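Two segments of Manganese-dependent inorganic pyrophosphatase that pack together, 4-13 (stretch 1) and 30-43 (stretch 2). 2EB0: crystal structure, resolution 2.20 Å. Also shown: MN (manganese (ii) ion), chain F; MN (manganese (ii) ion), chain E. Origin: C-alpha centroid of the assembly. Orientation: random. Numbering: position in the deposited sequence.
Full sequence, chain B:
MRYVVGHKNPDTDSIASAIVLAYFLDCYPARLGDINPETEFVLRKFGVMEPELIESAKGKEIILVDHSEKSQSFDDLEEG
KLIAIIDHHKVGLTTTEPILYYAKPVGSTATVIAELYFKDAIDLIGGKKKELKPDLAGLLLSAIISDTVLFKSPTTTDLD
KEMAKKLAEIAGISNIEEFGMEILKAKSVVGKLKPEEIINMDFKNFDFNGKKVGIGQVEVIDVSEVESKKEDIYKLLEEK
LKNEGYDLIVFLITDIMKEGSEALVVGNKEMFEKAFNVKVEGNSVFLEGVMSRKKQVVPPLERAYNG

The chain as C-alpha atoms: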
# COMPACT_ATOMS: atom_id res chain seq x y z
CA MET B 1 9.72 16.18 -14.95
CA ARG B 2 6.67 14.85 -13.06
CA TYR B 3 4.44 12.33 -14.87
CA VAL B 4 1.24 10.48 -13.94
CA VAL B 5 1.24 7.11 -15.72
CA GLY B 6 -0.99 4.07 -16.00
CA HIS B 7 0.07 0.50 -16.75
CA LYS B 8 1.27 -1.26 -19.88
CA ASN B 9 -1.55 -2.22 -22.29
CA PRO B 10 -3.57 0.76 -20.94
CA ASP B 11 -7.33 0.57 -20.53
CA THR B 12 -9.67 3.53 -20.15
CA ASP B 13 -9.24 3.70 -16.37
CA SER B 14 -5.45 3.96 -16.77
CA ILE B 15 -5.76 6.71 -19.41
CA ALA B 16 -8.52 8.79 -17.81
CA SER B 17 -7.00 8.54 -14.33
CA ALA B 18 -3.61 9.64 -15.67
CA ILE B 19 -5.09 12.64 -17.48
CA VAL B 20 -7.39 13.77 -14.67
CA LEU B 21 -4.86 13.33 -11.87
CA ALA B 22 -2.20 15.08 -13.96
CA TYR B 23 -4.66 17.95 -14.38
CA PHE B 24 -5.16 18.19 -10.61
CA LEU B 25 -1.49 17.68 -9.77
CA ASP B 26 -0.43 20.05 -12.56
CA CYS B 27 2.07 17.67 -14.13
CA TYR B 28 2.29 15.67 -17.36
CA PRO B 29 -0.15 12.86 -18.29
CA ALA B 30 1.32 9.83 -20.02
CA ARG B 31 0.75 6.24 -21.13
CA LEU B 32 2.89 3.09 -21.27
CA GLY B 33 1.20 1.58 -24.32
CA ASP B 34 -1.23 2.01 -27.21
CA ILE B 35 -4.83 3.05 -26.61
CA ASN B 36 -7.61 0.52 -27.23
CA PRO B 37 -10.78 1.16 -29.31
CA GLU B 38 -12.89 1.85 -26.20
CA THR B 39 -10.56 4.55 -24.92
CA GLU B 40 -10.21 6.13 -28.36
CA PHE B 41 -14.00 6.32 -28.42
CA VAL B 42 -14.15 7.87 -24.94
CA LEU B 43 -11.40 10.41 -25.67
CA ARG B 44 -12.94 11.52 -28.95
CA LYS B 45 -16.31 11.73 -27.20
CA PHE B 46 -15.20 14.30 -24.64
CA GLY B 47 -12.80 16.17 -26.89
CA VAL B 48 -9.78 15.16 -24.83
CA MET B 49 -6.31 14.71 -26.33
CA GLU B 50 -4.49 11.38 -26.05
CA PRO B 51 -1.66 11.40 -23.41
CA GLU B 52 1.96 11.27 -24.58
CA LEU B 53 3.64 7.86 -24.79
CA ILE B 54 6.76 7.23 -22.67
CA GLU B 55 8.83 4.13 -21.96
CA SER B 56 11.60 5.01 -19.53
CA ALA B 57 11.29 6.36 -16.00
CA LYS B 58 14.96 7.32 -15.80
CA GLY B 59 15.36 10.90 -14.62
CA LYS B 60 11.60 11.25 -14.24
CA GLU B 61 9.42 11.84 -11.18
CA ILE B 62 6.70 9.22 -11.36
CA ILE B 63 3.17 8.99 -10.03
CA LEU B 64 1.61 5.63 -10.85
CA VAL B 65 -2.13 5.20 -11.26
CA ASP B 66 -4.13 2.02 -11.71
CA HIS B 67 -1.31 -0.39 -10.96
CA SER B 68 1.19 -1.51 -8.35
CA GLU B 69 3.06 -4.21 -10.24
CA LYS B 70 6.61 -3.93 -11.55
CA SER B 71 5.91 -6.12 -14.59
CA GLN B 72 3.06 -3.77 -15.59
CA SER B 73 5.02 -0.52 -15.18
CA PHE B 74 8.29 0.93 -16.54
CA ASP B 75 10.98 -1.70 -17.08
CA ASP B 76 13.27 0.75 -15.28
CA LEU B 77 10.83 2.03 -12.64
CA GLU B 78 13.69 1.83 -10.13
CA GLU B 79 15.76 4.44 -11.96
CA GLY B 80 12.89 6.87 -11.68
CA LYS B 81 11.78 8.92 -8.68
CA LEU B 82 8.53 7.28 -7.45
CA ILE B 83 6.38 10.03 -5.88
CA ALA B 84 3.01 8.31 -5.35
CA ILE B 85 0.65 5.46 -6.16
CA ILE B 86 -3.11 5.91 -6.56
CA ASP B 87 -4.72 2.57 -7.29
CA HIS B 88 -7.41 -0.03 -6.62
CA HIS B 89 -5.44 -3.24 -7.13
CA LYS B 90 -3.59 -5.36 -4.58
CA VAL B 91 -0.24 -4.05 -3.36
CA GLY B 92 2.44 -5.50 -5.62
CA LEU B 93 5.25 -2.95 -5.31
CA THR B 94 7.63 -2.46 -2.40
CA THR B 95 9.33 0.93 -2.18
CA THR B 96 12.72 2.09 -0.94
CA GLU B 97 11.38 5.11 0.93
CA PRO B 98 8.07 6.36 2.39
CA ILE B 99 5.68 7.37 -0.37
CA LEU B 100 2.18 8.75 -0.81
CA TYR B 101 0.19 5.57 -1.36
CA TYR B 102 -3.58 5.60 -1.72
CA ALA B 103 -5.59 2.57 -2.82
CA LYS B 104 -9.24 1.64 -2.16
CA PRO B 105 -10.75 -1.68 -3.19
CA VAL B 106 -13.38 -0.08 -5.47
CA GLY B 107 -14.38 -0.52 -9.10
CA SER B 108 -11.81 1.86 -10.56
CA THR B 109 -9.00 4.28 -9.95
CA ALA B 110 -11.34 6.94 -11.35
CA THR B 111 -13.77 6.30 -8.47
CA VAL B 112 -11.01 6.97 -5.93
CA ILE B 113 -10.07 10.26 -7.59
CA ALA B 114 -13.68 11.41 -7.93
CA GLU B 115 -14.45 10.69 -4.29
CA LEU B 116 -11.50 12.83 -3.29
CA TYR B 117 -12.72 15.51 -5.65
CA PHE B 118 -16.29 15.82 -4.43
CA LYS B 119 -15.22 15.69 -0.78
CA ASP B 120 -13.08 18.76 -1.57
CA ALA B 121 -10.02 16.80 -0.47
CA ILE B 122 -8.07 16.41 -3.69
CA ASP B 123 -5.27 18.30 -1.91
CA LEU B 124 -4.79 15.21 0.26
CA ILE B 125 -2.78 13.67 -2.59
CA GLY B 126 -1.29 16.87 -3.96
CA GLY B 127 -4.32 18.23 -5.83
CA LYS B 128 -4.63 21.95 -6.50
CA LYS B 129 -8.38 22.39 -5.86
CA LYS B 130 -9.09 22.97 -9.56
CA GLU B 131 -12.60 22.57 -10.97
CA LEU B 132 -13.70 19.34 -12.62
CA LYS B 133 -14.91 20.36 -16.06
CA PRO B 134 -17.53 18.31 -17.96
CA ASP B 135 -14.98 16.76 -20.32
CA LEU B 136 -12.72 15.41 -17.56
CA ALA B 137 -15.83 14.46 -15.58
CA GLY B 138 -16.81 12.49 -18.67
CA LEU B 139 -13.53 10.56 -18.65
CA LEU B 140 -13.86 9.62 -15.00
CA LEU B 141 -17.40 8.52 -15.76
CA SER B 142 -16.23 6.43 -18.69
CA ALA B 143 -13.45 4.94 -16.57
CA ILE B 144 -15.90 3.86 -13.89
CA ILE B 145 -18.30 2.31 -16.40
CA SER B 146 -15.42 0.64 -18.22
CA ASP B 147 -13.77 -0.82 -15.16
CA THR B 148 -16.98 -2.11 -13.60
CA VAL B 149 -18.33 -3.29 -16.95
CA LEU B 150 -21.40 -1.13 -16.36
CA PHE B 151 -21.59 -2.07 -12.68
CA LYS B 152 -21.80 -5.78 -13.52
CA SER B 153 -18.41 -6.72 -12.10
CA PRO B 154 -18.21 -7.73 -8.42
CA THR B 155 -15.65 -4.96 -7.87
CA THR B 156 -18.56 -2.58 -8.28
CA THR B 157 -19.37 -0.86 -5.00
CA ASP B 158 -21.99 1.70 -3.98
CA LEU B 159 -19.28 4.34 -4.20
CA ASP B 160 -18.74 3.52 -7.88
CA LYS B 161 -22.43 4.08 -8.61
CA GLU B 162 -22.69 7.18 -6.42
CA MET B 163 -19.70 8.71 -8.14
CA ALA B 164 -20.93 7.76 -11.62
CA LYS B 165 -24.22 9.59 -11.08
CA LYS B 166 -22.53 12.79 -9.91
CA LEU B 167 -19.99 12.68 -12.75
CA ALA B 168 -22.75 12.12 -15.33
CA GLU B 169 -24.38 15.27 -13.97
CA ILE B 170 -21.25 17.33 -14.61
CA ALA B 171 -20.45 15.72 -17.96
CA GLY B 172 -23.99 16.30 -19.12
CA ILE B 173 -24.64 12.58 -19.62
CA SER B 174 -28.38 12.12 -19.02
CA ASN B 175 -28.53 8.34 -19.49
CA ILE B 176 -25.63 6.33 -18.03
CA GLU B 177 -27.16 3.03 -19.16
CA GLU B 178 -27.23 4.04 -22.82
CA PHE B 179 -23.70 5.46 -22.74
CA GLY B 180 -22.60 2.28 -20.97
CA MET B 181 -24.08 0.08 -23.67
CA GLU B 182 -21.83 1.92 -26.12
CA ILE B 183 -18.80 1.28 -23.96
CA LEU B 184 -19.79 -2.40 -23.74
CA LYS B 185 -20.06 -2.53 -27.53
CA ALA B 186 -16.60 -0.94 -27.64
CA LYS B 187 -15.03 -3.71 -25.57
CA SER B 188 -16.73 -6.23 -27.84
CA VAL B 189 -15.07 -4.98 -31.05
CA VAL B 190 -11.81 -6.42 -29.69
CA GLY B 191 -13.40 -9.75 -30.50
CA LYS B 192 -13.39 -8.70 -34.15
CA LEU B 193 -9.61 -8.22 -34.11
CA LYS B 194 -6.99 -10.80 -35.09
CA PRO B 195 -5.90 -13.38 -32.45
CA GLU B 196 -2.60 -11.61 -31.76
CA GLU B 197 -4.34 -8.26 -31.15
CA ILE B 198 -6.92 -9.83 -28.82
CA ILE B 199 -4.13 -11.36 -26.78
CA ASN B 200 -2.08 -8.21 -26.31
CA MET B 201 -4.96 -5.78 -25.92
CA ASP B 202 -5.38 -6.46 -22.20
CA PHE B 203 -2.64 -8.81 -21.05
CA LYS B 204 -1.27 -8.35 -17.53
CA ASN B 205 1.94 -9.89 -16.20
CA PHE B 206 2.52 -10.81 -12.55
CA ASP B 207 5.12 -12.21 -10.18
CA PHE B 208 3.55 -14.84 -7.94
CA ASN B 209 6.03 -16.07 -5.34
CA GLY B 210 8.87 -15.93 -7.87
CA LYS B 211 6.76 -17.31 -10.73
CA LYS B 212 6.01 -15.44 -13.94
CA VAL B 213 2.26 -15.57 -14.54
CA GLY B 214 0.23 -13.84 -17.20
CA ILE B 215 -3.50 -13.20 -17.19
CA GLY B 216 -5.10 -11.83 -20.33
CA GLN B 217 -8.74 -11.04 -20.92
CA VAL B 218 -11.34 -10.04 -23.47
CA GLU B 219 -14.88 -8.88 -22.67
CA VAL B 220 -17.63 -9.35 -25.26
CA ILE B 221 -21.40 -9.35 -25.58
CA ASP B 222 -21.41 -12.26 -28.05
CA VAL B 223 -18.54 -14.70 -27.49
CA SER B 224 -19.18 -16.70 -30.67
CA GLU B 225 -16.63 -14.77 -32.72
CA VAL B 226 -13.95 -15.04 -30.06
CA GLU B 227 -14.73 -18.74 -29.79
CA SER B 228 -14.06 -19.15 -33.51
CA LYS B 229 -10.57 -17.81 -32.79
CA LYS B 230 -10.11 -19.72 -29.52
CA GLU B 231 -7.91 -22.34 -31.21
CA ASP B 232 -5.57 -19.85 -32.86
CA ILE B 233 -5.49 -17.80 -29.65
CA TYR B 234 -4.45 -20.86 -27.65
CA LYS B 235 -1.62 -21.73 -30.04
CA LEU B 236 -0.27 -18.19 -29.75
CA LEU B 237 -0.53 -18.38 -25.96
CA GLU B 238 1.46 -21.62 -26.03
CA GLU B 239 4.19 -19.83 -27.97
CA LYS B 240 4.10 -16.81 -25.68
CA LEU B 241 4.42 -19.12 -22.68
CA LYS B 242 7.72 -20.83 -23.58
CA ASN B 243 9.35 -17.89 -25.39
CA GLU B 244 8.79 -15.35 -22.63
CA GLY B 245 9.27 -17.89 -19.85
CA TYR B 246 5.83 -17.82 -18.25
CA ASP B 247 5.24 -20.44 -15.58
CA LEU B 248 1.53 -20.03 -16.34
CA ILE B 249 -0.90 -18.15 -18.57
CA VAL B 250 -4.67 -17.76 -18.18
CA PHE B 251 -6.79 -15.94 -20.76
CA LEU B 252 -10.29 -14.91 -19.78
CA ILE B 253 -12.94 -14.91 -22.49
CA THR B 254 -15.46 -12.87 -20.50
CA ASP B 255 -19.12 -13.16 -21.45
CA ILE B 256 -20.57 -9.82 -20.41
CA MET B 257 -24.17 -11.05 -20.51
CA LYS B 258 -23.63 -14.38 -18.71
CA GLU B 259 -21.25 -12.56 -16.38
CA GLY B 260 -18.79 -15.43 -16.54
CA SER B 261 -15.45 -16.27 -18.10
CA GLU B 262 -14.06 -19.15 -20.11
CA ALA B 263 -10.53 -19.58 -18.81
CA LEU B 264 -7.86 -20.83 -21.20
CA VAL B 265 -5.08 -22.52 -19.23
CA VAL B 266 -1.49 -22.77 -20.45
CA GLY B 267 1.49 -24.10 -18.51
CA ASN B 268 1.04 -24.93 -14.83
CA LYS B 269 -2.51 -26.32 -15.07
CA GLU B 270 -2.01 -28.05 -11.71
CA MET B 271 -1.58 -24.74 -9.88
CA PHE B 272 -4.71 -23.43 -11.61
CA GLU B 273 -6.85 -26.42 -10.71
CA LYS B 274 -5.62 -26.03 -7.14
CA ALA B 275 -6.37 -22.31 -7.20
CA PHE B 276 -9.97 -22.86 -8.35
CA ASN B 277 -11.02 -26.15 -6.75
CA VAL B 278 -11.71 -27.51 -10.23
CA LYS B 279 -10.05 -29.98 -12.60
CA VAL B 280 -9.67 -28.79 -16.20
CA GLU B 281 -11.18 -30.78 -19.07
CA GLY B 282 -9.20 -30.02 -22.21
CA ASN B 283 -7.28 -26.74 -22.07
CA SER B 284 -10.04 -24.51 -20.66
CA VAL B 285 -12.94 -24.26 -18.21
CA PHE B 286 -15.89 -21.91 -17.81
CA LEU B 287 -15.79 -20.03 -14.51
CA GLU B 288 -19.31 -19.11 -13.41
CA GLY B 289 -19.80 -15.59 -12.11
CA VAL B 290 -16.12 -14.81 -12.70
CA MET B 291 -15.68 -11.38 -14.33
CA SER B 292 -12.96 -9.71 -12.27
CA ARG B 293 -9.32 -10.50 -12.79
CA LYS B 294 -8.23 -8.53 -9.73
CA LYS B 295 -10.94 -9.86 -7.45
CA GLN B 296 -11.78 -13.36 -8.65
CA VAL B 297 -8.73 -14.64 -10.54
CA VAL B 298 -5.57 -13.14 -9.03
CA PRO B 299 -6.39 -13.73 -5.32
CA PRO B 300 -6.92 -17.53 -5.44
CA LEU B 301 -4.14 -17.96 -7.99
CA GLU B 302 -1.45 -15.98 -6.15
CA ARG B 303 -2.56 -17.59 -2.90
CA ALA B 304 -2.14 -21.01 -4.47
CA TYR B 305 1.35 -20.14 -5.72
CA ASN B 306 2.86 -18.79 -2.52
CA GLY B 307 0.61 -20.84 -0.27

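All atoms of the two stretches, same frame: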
# COMPACT_ATOMS: atom_id res chain seq x y z
N VAL B 4 2.24 11.37 -14.52
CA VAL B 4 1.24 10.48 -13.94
C VAL B 4 1.05 9.42 -15.03
O VAL B 4 0.67 9.75 -16.15
CB VAL B 4 -0.11 11.20 -13.69
CG1 VAL B 4 -1.15 10.21 -13.14
CG2 VAL B 4 0.08 12.35 -12.70
N VAL B 5 1.34 8.16 -14.72
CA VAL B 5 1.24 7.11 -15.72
C VAL B 5 0.48 5.87 -15.29
O VAL B 5 0.53 5.46 -14.13
CB VAL B 5 2.63 6.63 -16.19
CG1 VAL B 5 2.52 6.05 -17.59
CG2 VAL B 5 3.63 7.77 -16.16
N GLY B 6 -0.24 5.28 -16.25
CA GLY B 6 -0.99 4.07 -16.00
C GLY B 6 -0.10 2.89 -16.36
O GLY B 6 1.09 3.06 -16.59
N HIS B 7 -0.69 1.71 -16.44
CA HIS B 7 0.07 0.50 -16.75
C HIS B 7 0.19 0.15 -18.23
O HIS B 7 -0.50 0.72 -19.09
CB HIS B 7 -0.56 -0.67 -16.00
CG HIS B 7 -2.00 -0.88 -16.32
ND1 HIS B 7 -2.46 -1.20 -17.58
CD2 HIS B 7 -3.11 -0.82 -15.53
CE1 HIS B 7 -3.77 -1.32 -17.56
NE2 HIS B 7 -4.19 -1.10 -16.32
N LYS B 8 1.08 -0.79 -18.52
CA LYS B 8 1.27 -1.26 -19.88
C LYS B 8 -0.07 -1.81 -20.38
O LYS B 8 -0.88 -2.27 -19.58
CB LYS B 8 2.35 -2.34 -19.90
CG LYS B 8 3.73 -1.80 -19.61
CD LYS B 8 4.75 -2.92 -19.51
CE LYS B 8 6.17 -2.38 -19.41
NZ LYS B 8 7.16 -3.48 -19.26
N ASN B 9 -0.29 -1.77 -21.69
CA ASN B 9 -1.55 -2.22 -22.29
C ASN B 9 -2.67 -1.47 -21.56
O ASN B 9 -3.58 -2.07 -21.00
CB ASN B 9 -1.74 -3.73 -22.13
CG ASN B 9 -0.70 -4.53 -22.90
OD1 ASN B 9 -0.24 -4.12 -23.96
ND2 ASN B 9 -0.35 -5.70 -22.37
N PRO B 10 -2.60 -0.13 -21.59
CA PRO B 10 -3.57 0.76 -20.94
C PRO B 10 -5.04 0.59 -21.31
O PRO B 10 -5.40 0.40 -22.47
CB PRO B 10 -3.05 2.14 -21.32
CG PRO B 10 -2.49 1.91 -22.69
CD PRO B 10 -1.71 0.63 -22.48
N ASP B 11 -5.90 0.64 -20.29
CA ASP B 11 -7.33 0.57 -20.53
C ASP B 11 -7.81 1.99 -20.24
O ASP B 11 -7.01 2.86 -19.90
CB ASP B 11 -8.02 -0.42 -19.60
CG ASP B 11 -7.60 -0.24 -18.16
OD1 ASP B 11 -7.18 0.87 -17.78
OD2 ASP B 11 -7.71 -1.23 -17.40
N THR B 12 -9.11 2.21 -20.38
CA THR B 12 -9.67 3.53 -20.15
C THR B 12 -9.42 4.09 -18.76
O THR B 12 -9.17 5.28 -18.62
CB THR B 12 -11.18 3.52 -20.42
OG1 THR B 12 -11.40 3.24 -21.80
CG2 THR B 12 -11.81 4.87 -20.06
N ASP B 13 -9.47 3.24 -17.74
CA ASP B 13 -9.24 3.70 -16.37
C ASP B 13 -7.83 4.28 -16.28
O ASP B 13 -7.64 5.38 -15.79
CB ASP B 13 -9.38 2.56 -15.35
CG ASP B 13 -9.41 3.06 -13.91
OD1 ASP B 13 -9.11 2.27 -12.99
OD2 ASP B 13 -9.75 4.24 -13.67
N ALA B 30 0.59 10.69 -19.11
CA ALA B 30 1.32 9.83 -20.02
C ALA B 30 0.74 8.43 -20.01
O ALA B 30 -0.11 8.10 -19.17
CB ALA B 30 2.80 9.79 -19.63
N ARG B 31 1.20 7.62 -20.96
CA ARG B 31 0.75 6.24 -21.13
C ARG B 31 1.95 5.33 -21.41
O ARG B 31 2.97 5.78 -21.94
CB ARG B 31 -0.26 6.18 -22.28
CG ARG B 31 0.29 6.74 -23.59
CD ARG B 31 -0.82 7.04 -24.60
NE ARG B 31 -0.29 7.56 -25.86
CZ ARG B 31 0.16 6.80 -26.86
NH1 ARG B 31 0.15 5.48 -26.76
NH2 ARG B 31 0.62 7.37 -27.97
N LEU B 32 1.82 4.06 -21.07
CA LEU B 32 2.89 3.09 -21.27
C LEU B 32 2.62 2.16 -22.45
O LEU B 32 3.39 1.24 -22.69
CB LEU B 32 3.10 2.24 -20.01
CG LEU B 32 3.66 2.91 -18.75
CD1 LEU B 32 3.96 1.85 -17.68
CD2 LEU B 32 4.93 3.66 -19.09
N GLY B 33 1.54 2.42 -23.18
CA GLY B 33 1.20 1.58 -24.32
C GLY B 33 0.18 2.22 -25.24
O GLY B 33 -0.23 3.36 -25.03
N ASP B 34 -0.25 1.48 -26.27
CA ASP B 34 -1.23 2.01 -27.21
C ASP B 34 -2.63 1.97 -26.64
O ASP B 34 -2.97 1.11 -25.84
CB ASP B 34 -1.18 1.23 -28.53
CG ASP B 34 0.02 1.61 -29.37
OD1 ASP B 34 0.21 2.81 -29.64
OD2 ASP B 34 0.77 0.69 -29.78
N ILE B 35 -3.45 2.93 -27.07
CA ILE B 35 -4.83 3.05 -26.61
C ILE B 35 -5.75 2.07 -27.34
O ILE B 35 -5.60 1.85 -28.54
CB ILE B 35 -5.32 4.49 -26.83
CG1 ILE B 35 -6.83 4.59 -26.63
CG2 ILE B 35 -4.96 4.94 -28.21
CD1 ILE B 35 -7.36 6.00 -26.83
N ASN B 36 -6.69 1.47 -26.61
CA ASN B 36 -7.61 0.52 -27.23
C ASN B 36 -8.80 1.26 -27.86
O ASN B 36 -8.98 2.46 -27.65
CB ASN B 36 -8.10 -0.51 -26.21
CG ASN B 36 -8.95 0.10 -25.11
OD1 ASN B 36 -9.71 1.04 -25.35
ND2 ASN B 36 -8.84 -0.45 -23.91
N PRO B 37 -9.62 0.55 -28.66
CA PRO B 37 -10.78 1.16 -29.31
C PRO B 37 -11.74 1.88 -28.34
O PRO B 37 -12.23 2.96 -28.63
CB PRO B 37 -11.46 -0.03 -30.00
CG PRO B 37 -10.30 -0.92 -30.32
CD PRO B 37 -9.48 -0.87 -29.05
N GLU B 38 -11.99 1.26 -27.19
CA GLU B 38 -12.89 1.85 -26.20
C GLU B 38 -12.41 3.21 -25.72
O GLU B 38 -13.19 4.16 -25.62
CB GLU B 38 -13.01 0.91 -25.00
CG GLU B 38 -13.80 1.50 -23.83
CD GLU B 38 -13.52 0.78 -22.53
OE1 GLU B 38 -13.89 -0.40 -22.40
OE2 GLU B 38 -12.91 1.40 -21.63
N THR B 39 -11.13 3.31 -25.41
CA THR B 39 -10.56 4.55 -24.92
C THR B 39 -10.57 5.61 -26.02
O THR B 39 -10.90 6.77 -25.78
CB THR B 39 -9.14 4.30 -24.40
OG1 THR B 39 -9.15 3.16 -23.54
CG2 THR B 39 -8.64 5.50 -23.62
N GLU B 40 -10.21 5.20 -27.24
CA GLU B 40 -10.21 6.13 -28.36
C GLU B 40 -11.60 6.75 -28.46
O GLU B 40 -11.75 7.97 -28.59
CB GLU B 40 -9.86 5.40 -29.65
CG GLU B 40 -9.92 6.27 -30.88
CD GLU B 40 -9.50 5.54 -32.14
OE1 GLU B 40 -9.68 6.09 -33.25
OE2 GLU B 40 -8.99 4.40 -32.01
N PHE B 41 -12.61 5.90 -28.36
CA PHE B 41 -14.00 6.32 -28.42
C PHE B 41 -14.30 7.34 -27.32
O PHE B 41 -14.83 8.42 -27.59
CB PHE B 41 -14.89 5.08 -28.26
CG PHE B 41 -16.33 5.39 -27.91
CD1 PHE B 41 -17.12 6.15 -28.76
CD2 PHE B 41 -16.89 4.88 -26.75
CE1 PHE B 41 -18.45 6.40 -28.46
CE2 PHE B 41 -18.22 5.12 -26.43
CZ PHE B 41 -19.01 5.88 -27.29
N VAL B 42 -13.93 7.00 -26.09
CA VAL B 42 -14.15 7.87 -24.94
C VAL B 42 -13.42 9.21 -25.06
O VAL B 42 -13.98 10.26 -24.74
CB VAL B 42 -13.76 7.14 -23.62
CG1 VAL B 42 -13.74 8.11 -22.45
CG2 VAL B 42 -14.76 6.04 -23.34
N LEU B 43 -12.17 9.18 -25.51
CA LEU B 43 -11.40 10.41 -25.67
C LEU B 43 -12.04 11.32 -26.72
O LEU B 43 -12.27 12.50 -26.48
CB LEU B 43 -9.96 10.09 -26.10
CG LEU B 43 -9.12 9.28 -25.12
CD1 LEU B 43 -7.72 9.14 -25.69
CD2 LEU B 43 -9.08 9.97 -23.76
MN MN F . -6.44 -0.78 -15.58
MN MN E . -8.59 0.20 -13.15
O HOH W 1 -1.89 5.92 -18.52
O HOH W 2 -0.81 3.72 -19.61
O HOH W 3 1.85 -1.32 -23.17
O HOH W 4 -0.35 -1.76 -25.81
O HOH W 5 -10.38 -0.17 -21.62

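Direct hydrogen bonds between the two stretches are few; five waters and a run of close apolar packing do much of the joining, and together the two sides bury 650 Å². The contact begins where the strand at Val 4 and Val 5 comes alongside Ala 30, with the CA atoms of Val 5 and Ala 30 5.1 Å apart. Ala 30 N donates to Val 4 O at 3.1 Å, but the N-H...O angle of 130° marks the bond as weak. Further along, water bridges the gap: Gly 6 N lies 4.1 Å from Ala 30 O, too far for a direct bond, and water 1 fills the gap, accepting weakly from Gly 6 N at 2.9 Å and donating to Ala 30 O at 2.9 Å.

The same pattern continues along the loops. Water 2 donates to His 7 O (3.1 Å) and accepts from Leu 32 N (3.0 Å). Water 3 accepts from Asn 9 N at 2.6 Å and donates to Leu 32 O at 3.0 Å, so both backbone polar atoms of Leu 32 are satisfied through solvent. Water 4 links Asn 9 OD1 (3.0 Å) to Asp 34 N (3.3 Å).

Apolar side chains add close packing to these bridges. Val 5, with chi1 at -155° (t), brings CG1 to 3.5 Å from Leu 32 CG, while its CG2 lies 4.1 Å from Ala 30 CB. Leu 32 (chi1 m, chi2 t) points toward stretch 1, its CD1 packing 3.3 Å from Gly 6 O, and loses 92 Å² to the contact. Pro 10 also points across, its CG 3.6 Å from Gly 33 O and 3.3 Å from Asp 34 O. Glycine suits position 33 because an ideal CB there would fall 2.8 Å from Pro 10 CD, a clash, and 3.1 Å from Asn 9 N. Within stretch 2, Arg 31 NH1 donates to Gly 33 O at 2.8 Å (141°).

At the far end, Thr 12 meets the start of the second helix. Its OG1 (chi1 m) donates to Glu 38 OE2 in a very short bond of 2.4 Å, and also lies 2.8 Å from Thr 39 OG1. Asn 36 is the N-cap: its OD1 accepts from Thr 39 N at 2.7 Å and 166°, and from Thr 39 OG1 at 2.8 Å. Its ND2 instead donates to water 5 at 2.8 Å. That water also accepts from Thr 12 N at 3.0 Å and donates weakly to Glu 38 OE2 at 3.0 Å, tying both helix starts together. Thr 12 N is 3.3 Å from Thr 39 OG1, but the angle is too poor for a bond.

The CA-to-CB bonds of His 7 and Asp 11 point away from stretch 2, and both side chains bind manganese. His 7 ND1 donates to Lys 8 O (2.8 Å, 154°), leaving NE2 to bind the chain F manganese at 2.4 Å, alongside Asp 11 OD2 at 2.3 Å. Asp 13 OD1 binds the chain E manganese at 2.1 Å.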